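Long-range contacts in ATP-dependent DNA helicase uvsW (Enterobacteria phage T4, PDB 2OCA), which couples ATP hydrolysis to 3'-5' unwinding of duplex DNA and catalyses branch migration of Holliday junctions in recombination-dependent repair: residues I3-H8 against A79-Q84; K334-L339 against K361-L366; F351-H356 against V420-G425. The protein carries 1 engineered substitution. One frame throughout, in Å; residues are numbered along the deposited sequence.

Contact 1 (I3-H8 against A79-Q84); sequences IKVHFH and AWIDPQ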
# COMPACT_ATOMS: atom_id res chain seq x y z
N ILE A 3 25.61 -14.15 -26.19
CA ILE A 3 24.85 -14.84 -25.16
C ILE A 3 23.43 -15.18 -25.58
O ILE A 3 22.74 -14.39 -26.21
CB ILE A 3 24.79 -13.96 -23.88
CG1 ILE A 3 26.20 -13.59 -23.44
CG2 ILE A 3 24.06 -14.68 -22.77
CD1 ILE A 3 26.25 -12.62 -22.29
N LYS A 4 23.00 -16.38 -25.22
CA LYS A 4 21.66 -16.83 -25.51
C LYS A 4 21.01 -17.22 -24.19
O LYS A 4 21.57 -18.00 -23.41
CB LYS A 4 21.68 -18.05 -26.43
CG LYS A 4 21.72 -17.74 -27.92
CD LYS A 4 21.46 -19.01 -28.70
CE LYS A 4 21.15 -18.75 -30.15
NZ LYS A 4 20.67 -20.00 -30.82
N VAL A 5 19.83 -16.66 -23.92
CA VAL A 5 19.12 -16.97 -22.69
C VAL A 5 17.86 -17.76 -23.06
O VAL A 5 16.94 -17.23 -23.66
CB VAL A 5 18.74 -15.68 -21.93
CG1 VAL A 5 18.09 -16.03 -20.60
CG2 VAL A 5 19.98 -14.83 -21.70
N HIS A 6 17.84 -19.03 -22.70
CA HIS A 6 16.72 -19.92 -22.99
C HIS A 6 15.77 -20.08 -21.81
O HIS A 6 16.15 -19.87 -20.65
CB HIS A 6 17.23 -21.31 -23.38
CG HIS A 6 18.02 -21.33 -24.65
ND1 HIS A 6 17.43 -21.49 -25.88
CD2 HIS A 6 19.35 -21.21 -24.87
CE1 HIS A 6 18.36 -21.46 -26.82
NE2 HIS A 6 19.54 -21.29 -26.23
N PHE A 7 14.54 -20.46 -22.10
CA PHE A 7 13.55 -20.69 -21.07
C PHE A 7 13.78 -22.09 -20.53
O PHE A 7 13.76 -23.06 -21.28
CB PHE A 7 12.14 -20.55 -21.65
CG PHE A 7 11.04 -20.78 -20.65
CD1 PHE A 7 10.66 -22.07 -20.29
CD2 PHE A 7 10.40 -19.70 -20.04
CE1 PHE A 7 9.66 -22.28 -19.34
CE2 PHE A 7 9.40 -19.90 -19.09
CZ PHE A 7 9.03 -21.19 -18.74
N HIS A 8 14.03 -22.21 -19.24
CA HIS A 8 14.25 -23.51 -18.62
C HIS A 8 12.94 -23.88 -17.95
O HIS A 8 12.23 -24.78 -18.40
CB HIS A 8 15.38 -23.40 -17.59
CG HIS A 8 15.86 -24.73 -17.09
ND1 HIS A 8 16.29 -25.72 -17.93
CD2 HIS A 8 16.01 -25.20 -15.83
CE1 HIS A 8 16.68 -26.76 -17.22
NE2 HIS A 8 16.52 -26.47 -15.94
N ALA A 79 23.09 -10.01 -26.71
CA ALA A 79 22.40 -11.22 -26.28
C ALA A 79 20.99 -11.39 -26.81
O ALA A 79 20.26 -10.43 -27.04
CB ALA A 79 22.39 -11.28 -24.76
N TRP A 80 20.61 -12.65 -26.98
CA TRP A 80 19.29 -13.04 -27.43
C TRP A 80 18.53 -13.64 -26.25
O TRP A 80 19.04 -14.54 -25.58
CB TRP A 80 19.39 -14.10 -28.53
CG TRP A 80 18.06 -14.66 -28.90
CD1 TRP A 80 17.13 -14.11 -29.72
CD2 TRP A 80 17.49 -15.89 -28.41
NE1 TRP A 80 16.01 -14.91 -29.79
CE2 TRP A 80 16.21 -16.01 -29.00
CE3 TRP A 80 17.93 -16.90 -27.55
CZ2 TRP A 80 15.36 -17.10 -28.74
CZ3 TRP A 80 17.09 -17.99 -27.29
CH2 TRP A 80 15.82 -18.07 -27.89
N ILE A 81 17.31 -13.16 -26.00
CA ILE A 81 16.51 -13.67 -24.90
C ILE A 81 15.21 -14.31 -25.38
O ILE A 81 14.39 -13.66 -26.05
CB ILE A 81 16.18 -12.56 -23.89
CG1 ILE A 81 17.48 -12.03 -23.28
CG2 ILE A 81 15.26 -13.10 -22.79
CD1 ILE A 81 17.27 -10.89 -22.33
N ASP A 82 15.03 -15.59 -25.05
CA ASP A 82 13.83 -16.33 -25.43
C ASP A 82 12.61 -15.49 -25.08
O ASP A 82 12.40 -15.16 -23.92
CB ASP A 82 13.77 -17.65 -24.67
CG ASP A 82 12.72 -18.60 -25.21
OD1 ASP A 82 11.71 -18.11 -25.77
OD2 ASP A 82 12.89 -19.83 -25.06
N PRO A 83 11.79 -15.14 -26.08
CA PRO A 83 10.59 -14.33 -25.85
C PRO A 83 9.64 -14.87 -24.78
O PRO A 83 8.91 -14.09 -24.16
CB PRO A 83 9.95 -14.24 -27.24
CG PRO A 83 10.46 -15.46 -27.94
CD PRO A 83 11.90 -15.49 -27.51
N GLN A 84 9.62 -16.18 -24.55
CA GLN A 84 8.71 -16.67 -23.53
C GLN A 84 9.16 -16.33 -22.12
O GLN A 84 8.42 -16.54 -21.15
CB GLN A 84 8.44 -18.17 -23.69
CG GLN A 84 9.63 -19.07 -23.68
CD GLN A 84 9.22 -20.51 -23.95
OE1 GLN A 84 8.27 -21.03 -23.34
NE2 GLN A 84 9.94 -21.18 -24.86
O HOH W 1 14.24 -22.06 -25.97
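D82 OD2 is met by three groups. The backbone N of F7 reaches it across the contact in a weak hydrogen bond of 3.4 Å. Q84 NE2 donates to it on the syn side, somewhat out of the carboxylate plane. A water donates to it as well and also bonds to H6 ND1, bridging the two segments. The other carboxylate oxygen, D82 OD1, accepts from the backbone N of Q84 at 3.1 Å, which makes an Asx turn. Carboxylate and turn together probably steady the chain just after strand 79-81. That strand is an outermost one of the mixed four-stranded sheet in the N-terminal domain, and it runs parallel to strand 3-7. Three straight backbone bonds pair them: W80 N to I3 O, V5 N to W80 O (2.8 Å) and D82 N to V5 O. On the far side of strand 3-7, strand 12-16 continues the sheet. W80 and K4 share one face. The indole turns its edge to the face of the H6 ring in a T-shaped pair, planes at 62°, with W80 CZ3 3.7 Å from H6 CE1. V5 and I81 lie side by side on the opposite face, V5 CG2 to I81 CG1 4.1 Å. Next to the Asx turn, the Q84 amide stacks on the F7 ring, planes 18° apart. The first torsion of Q84 (chi1 56°) folds its chain back over F7, with Q84 CG 3.6 Å from F7 CB.

Contact 2 (K334-L339 against K361-L366); sequences KWIAKL and KAIFDL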
# COMPACT_ATOMS: atom_id res chain seq x y z
N LYS A 334 -17.43 18.24 17.65
CA LYS A 334 -16.85 17.23 18.53
C LYS A 334 -16.10 16.18 17.72
O LYS A 334 -14.98 15.79 18.08
CB LYS A 334 -17.95 16.57 19.37
CG LYS A 334 -18.46 17.45 20.48
CD LYS A 334 -19.70 16.87 21.14
CE LYS A 334 -20.18 17.79 22.26
NZ LYS A 334 -21.49 17.37 22.83
N TRP A 335 -16.71 15.72 16.62
CA TRP A 335 -16.06 14.73 15.77
C TRP A 335 -14.70 15.23 15.29
O TRP A 335 -13.71 14.50 15.35
CB TRP A 335 -16.93 14.41 14.56
CG TRP A 335 -16.39 13.27 13.74
CD1 TRP A 335 -16.63 11.93 13.94
CD2 TRP A 335 -15.43 13.34 12.68
NE1 TRP A 335 -15.88 11.18 13.07
CE2 TRP A 335 -15.14 12.02 12.29
CE3 TRP A 335 -14.79 14.40 12.02
CZ2 TRP A 335 -14.23 11.72 11.27
CZ3 TRP A 335 -13.88 14.11 11.01
CH2 TRP A 335 -13.61 12.78 10.64
N ILE A 336 -14.65 16.48 14.83
CA ILE A 336 -13.41 17.08 14.33
C ILE A 336 -12.38 17.20 15.44
O ILE A 336 -11.21 16.87 15.25
CB ILE A 336 -13.67 18.48 13.71
CG1 ILE A 336 -14.56 18.35 12.48
CG2 ILE A 336 -12.35 19.14 13.31
CD1 ILE A 336 -14.96 19.67 11.85
N ALA A 337 -12.80 17.68 16.60
CA ALA A 337 -11.90 17.82 17.74
C ALA A 337 -11.25 16.46 17.99
O ALA A 337 -10.02 16.36 18.07
CB ALA A 337 -12.68 18.28 18.96
N LYS A 338 -12.08 15.42 18.11
CA LYS A 338 -11.63 14.05 18.34
C LYS A 338 -10.60 13.62 17.30
O LYS A 338 -9.55 13.06 17.64
CB LYS A 338 -12.80 13.08 18.30
CG LYS A 338 -13.82 13.28 19.41
CD LYS A 338 -13.23 12.95 20.77
CE LYS A 338 -14.27 13.05 21.88
NZ LYS A 338 -14.07 14.23 22.78
N LEU A 339 -10.91 13.88 16.04
CA LEU A 339 -9.99 13.53 14.97
C LEU A 339 -8.66 14.21 15.25
O LEU A 339 -7.61 13.57 15.19
CB LEU A 339 -10.52 13.99 13.62
CG LEU A 339 -9.49 13.88 12.49
CD1 LEU A 339 -9.26 12.42 12.18
CD2 LEU A 339 -9.98 14.62 11.26
N LYS A 361 -13.27 28.84 17.19
CA LYS A 361 -13.24 28.85 18.64
C LYS A 361 -14.03 27.69 19.22
O LYS A 361 -13.62 27.09 20.21
CB LYS A 361 -13.75 30.19 19.18
CG LYS A 361 -12.76 31.32 18.95
CD LYS A 361 -13.13 32.54 19.77
CE LYS A 361 -12.02 33.58 19.75
NZ LYS A 361 -12.41 34.80 20.53
N ALA A 362 -15.16 27.37 18.60
CA ALA A 362 -15.98 26.26 19.07
C ALA A 362 -15.14 24.98 19.07
O ALA A 362 -15.14 24.23 20.06
CB ALA A 362 -17.17 26.10 18.16
N ILE A 363 -14.44 24.75 17.97
CA ILE A 363 -13.60 23.57 17.85
C ILE A 363 -12.44 23.64 18.84
O ILE A 363 -12.15 22.66 19.53
CB ILE A 363 -13.06 23.43 16.40
CG1 ILE A 363 -14.23 23.22 15.44
CG2 ILE A 363 -12.09 22.28 16.31
CD1 ILE A 363 -13.85 23.13 13.98
N PHE A 364 -11.80 24.80 18.91
CA PHE A 364 -10.67 24.99 19.83
C PHE A 364 -11.02 24.67 21.28
O PHE A 364 -10.25 24.04 21.98
CB PHE A 364 -10.16 26.43 19.75
CG PHE A 364 -9.04 26.71 20.70
CD1 PHE A 364 -7.71 26.52 20.30
CD2 PHE A 364 -9.29 27.09 22.02
CE1 PHE A 364 -6.66 26.72 21.19
CE2 PHE A 364 -8.25 27.28 22.92
CZ PHE A 364 -6.93 27.09 22.51
N ASP A 365 -12.19 25.13 21.73
CA ASP A 365 -12.62 24.90 23.11
C ASP A 365 -12.94 23.45 23.44
O ASP A 365 -12.84 23.04 24.59
CB ASP A 365 -13.84 25.76 23.44
CG ASP A 365 -13.47 27.19 23.73
OD1 ASP A 365 -12.40 27.42 24.34
OD2 ASP A 365 -14.26 28.10 23.37
N LEU A 366 -13.35 22.67 22.44
CA LEU A 366 -13.65 21.27 22.68
C LEU A 366 -12.35 20.53 22.91
O LEU A 366 -12.22 19.73 23.84
CB LEU A 366 -14.39 20.66 21.49
CG LEU A 366 -15.88 20.99 21.42
CD1 LEU A 366 -16.44 20.57 20.07
CD2 LEU A 366 -16.61 20.31 22.55
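L366 and K334 meet through similar first torsions. In both, CG lies beside the residue's own backbone N and opposite the carbonyl carbon (L366 chi1 -79°, K334 chi1 -74°). In L366 this lays the methyl CD1 against the start of the 334-339 segment. L366 CD1 is 3.5 Å from K334 N and also lies close to K334 CA. The same methyl meets K334 CG at 3.7 Å, and the second methyl, CD2, touches that CG too. The two side chains cross at about a right angle. K334 therefore takes part through the root of its chain, while the remainder extends onward and the residue as a whole is exposed. One turn on, the methyl of A337 faces the other helix and meets L366 CB at 3.9 Å. A337 and I363 have the nearest alpha carbons of the two segments, 6.0 Å apart, and the small alanine probably lets the backbones come close here. Deeper in, I336 and I363 touch by their end methyls, CD1 to CD1, at 4.2 Å. The side chains meet by apolar contacts, grading from this buried isoleucine pair to the exposed lysine. The segment axes approach to 8.9 Å and cross at -54°. N333, just before the 334-339 segment, adds to the same seam by touching I363 and L366. Helices 330-344 and 357-368 flank strand 349-354 in the chain, within the RecA-like C-terminal helicase domain. Both lean on A423, just past strand 417-422, through I336 and I363. W335 of the first helix packs on strand 298-305, and F364 of the second on strand 374-377.

Contact 3 (F351-H356 against V420-G425); sequences FVMFKH and VVLAHG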
# COMPACT_ATOMS: atom_id res chain seq x y z
N PHE A 351 -3.23 20.65 11.75
CA PHE A 351 -3.73 21.99 11.46
C PHE A 351 -5.23 21.85 11.20
O PHE A 351 -5.64 21.14 10.29
CB PHE A 351 -3.09 22.50 10.18
CG PHE A 351 -2.22 23.70 10.35
CD1 PHE A 351 -1.27 23.76 11.37
CD2 PHE A 351 -2.29 24.76 9.44
CE1 PHE A 351 -0.40 24.85 11.48
CE2 PHE A 351 -1.43 25.85 9.54
CZ PHE A 351 -0.48 25.90 10.55
N VAL A 352 -6.06 22.51 12.01
CA VAL A 352 -7.49 22.44 11.77
C VAL A 352 -7.90 23.75 11.09
O VAL A 352 -7.87 24.81 11.70
CB VAL A 352 -8.28 22.26 13.07
CG1 VAL A 352 -9.77 22.29 12.77
CG2 VAL A 352 -7.90 20.95 13.71
N MET A 353 -8.26 23.66 9.82
CA MET A 353 -8.65 24.83 9.06
C MET A 353 -10.11 25.17 9.23
O MET A 353 -10.98 24.32 9.11
CB MET A 353 -8.38 24.63 7.57
CG MET A 353 -6.96 24.24 7.23
SD MET A 353 -5.77 25.47 7.76
CE MET A 353 -5.43 24.91 9.46
N PHE A 354 -10.38 26.44 9.51
CA PHE A 354 -11.74 26.91 9.65
C PHE A 354 -11.86 28.27 8.95
O PHE A 354 -10.85 28.93 8.68
CB PHE A 354 -12.13 27.06 11.12
CG PHE A 354 -11.43 28.16 11.82
CD1 PHE A 354 -10.35 27.89 12.66
CD2 PHE A 354 -11.83 29.48 11.64
CE1 PHE A 354 -9.68 28.92 13.31
CE2 PHE A 354 -11.16 30.52 12.29
CZ PHE A 354 -10.08 30.24 13.12
N LYS A 355 -13.09 28.67 8.66
CA LYS A 355 -13.34 29.93 8.00
C LYS A 355 -13.90 30.96 8.99
O LYS A 355 -13.32 32.03 9.17
CB LYS A 355 -14.31 29.73 6.84
CG LYS A 355 -14.67 31.00 6.12
CD LYS A 355 -15.77 30.74 5.10
CE LYS A 355 -16.18 32.02 4.39
NZ LYS A 355 -17.30 31.79 3.43
N HIS A 356 -15.01 30.64 9.64
CA HIS A 356 -15.63 31.55 10.59
C HIS A 356 -15.14 31.37 12.03
O HIS A 356 -15.11 30.25 12.54
CB HIS A 356 -17.16 31.43 10.53
CG HIS A 356 -17.73 31.79 9.19
ND1 HIS A 356 -18.05 30.84 8.24
CD2 HIS A 356 -18.01 32.99 8.63
CE1 HIS A 356 -18.50 31.44 7.16
NE2 HIS A 356 -18.49 32.74 7.37
N VAL A 420 -3.50 18.28 7.97
CA VAL A 420 -4.28 19.49 7.71
C VAL A 420 -5.72 19.00 7.59
O VAL A 420 -6.05 18.24 6.69
CB VAL A 420 -3.84 20.19 6.40
CG1 VAL A 420 -4.71 21.41 6.15
CG2 VAL A 420 -2.39 20.61 6.51
N VAL A 421 -6.56 19.42 8.53
CA VAL A 421 -7.96 19.02 8.55
C VAL A 421 -8.85 20.16 8.07
O VAL A 421 -9.00 21.15 8.77
CB VAL A 421 -8.40 18.64 9.98
CG1 VAL A 421 -9.83 18.12 9.96
CG2 VAL A 421 -7.45 17.61 10.55
N LEU A 422 -9.44 20.00 6.89
CA LEU A 422 -10.32 21.03 6.36
C LEU A 422 -11.66 20.92 7.08
O LEU A 422 -12.51 20.11 6.71
CB LEU A 422 -10.53 20.83 4.86
CG LEU A 422 -9.27 20.68 4.01
CD1 LEU A 422 -9.65 20.58 2.54
CD2 LEU A 422 -8.35 21.87 4.25
N ALA A 423 -11.86 21.74 8.11
CA ALA A 423 -13.10 21.70 8.88
C ALA A 423 -14.21 22.44 8.15
O ALA A 423 -15.39 22.28 8.48
CB ALA A 423 -12.88 22.29 10.25
N HIS A 424 -13.83 23.26 7.18
CA HIS A 424 -14.81 24.00 6.41
C HIS A 424 -14.63 23.58 4.96
O HIS A 424 -13.83 24.16 4.22
CB HIS A 424 -14.60 25.51 6.54
CG HIS A 424 -15.75 26.32 6.02
ND1 HIS A 424 -16.83 26.66 6.81
CD2 HIS A 424 -16.01 26.82 4.79
CE1 HIS A 424 -17.71 27.34 6.09
NE2 HIS A 424 -17.23 27.45 4.86
N GLY A 425 -15.37 22.54 4.58
CA GLY A 425 -15.30 22.02 3.23
C GLY A 425 -15.23 23.13 2.21
O GLY A 425 -15.92 24.15 2.31
O HOH W 2 -18.33 28.75 2.06
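V421 N donates to F351 O at 2.6 Å, almost straight. V421 O accepts from M353 N at 2.8 Å. A423 N closes the ladder on M353 O with a more bent bond (139° at the hydrogen). The two strands run parallel with a twist of 25°. They are neighbours in the parallel seven-stranded sheet of the C-terminal RecA-like domain, where strand 400-404 flanks 349-354 and strand 450-457 flanks 417-422. F351, M353, V420 and L422 point to one face. M353 bends at chi2 and chi3, and its CG packs on V420 CG1 (3.8 Å) and L422 CD2 (4.1 Å). Y405 touches M353 and L422 on this side. V352 and V421 are on the opposite face, under helix 330-344, and V352 CG1 meets A423 CB at 4.0 Å. Beyond the strand ends, K355 lies over one face of the H424 imidazole. K355 CB stands 3.9 Å from the centroid of the H424 ring in a CH-pi contact, and K355 CD is 3.6 Å from H424 NE2. A water in the plane of the H424 ring bonds to NE2 and, weakly, to K355 NZ. H356, at the N-cap position of the next helix, brings ND1 within 4.1 Å of H424 CE1.

Overall arrangement
Contact 1 stands apart, with its centre about 59 Å from that of contact 3 and about 64 Å from that of contact 2, on the opposite side of the chain's centre. It is a surface contact in the N-terminal domain. Contacts 2 and 3 are buried neighbours in one C-terminal domain, with centres about 11 Å apart. Their segments alternate along the chain. They pack on each other directly, with I336 CD1 3.7 Å from A423 CB. Contacts 1 and 3 both pair parallel strands through three backbone bonds. Contact 1 adds carboxylate, amide and aromatic contacts at an outermost strand; contact 3 adds mostly aliphatic side chains inside a sheet. Contact 2 joins helices mainly through apolar side chains.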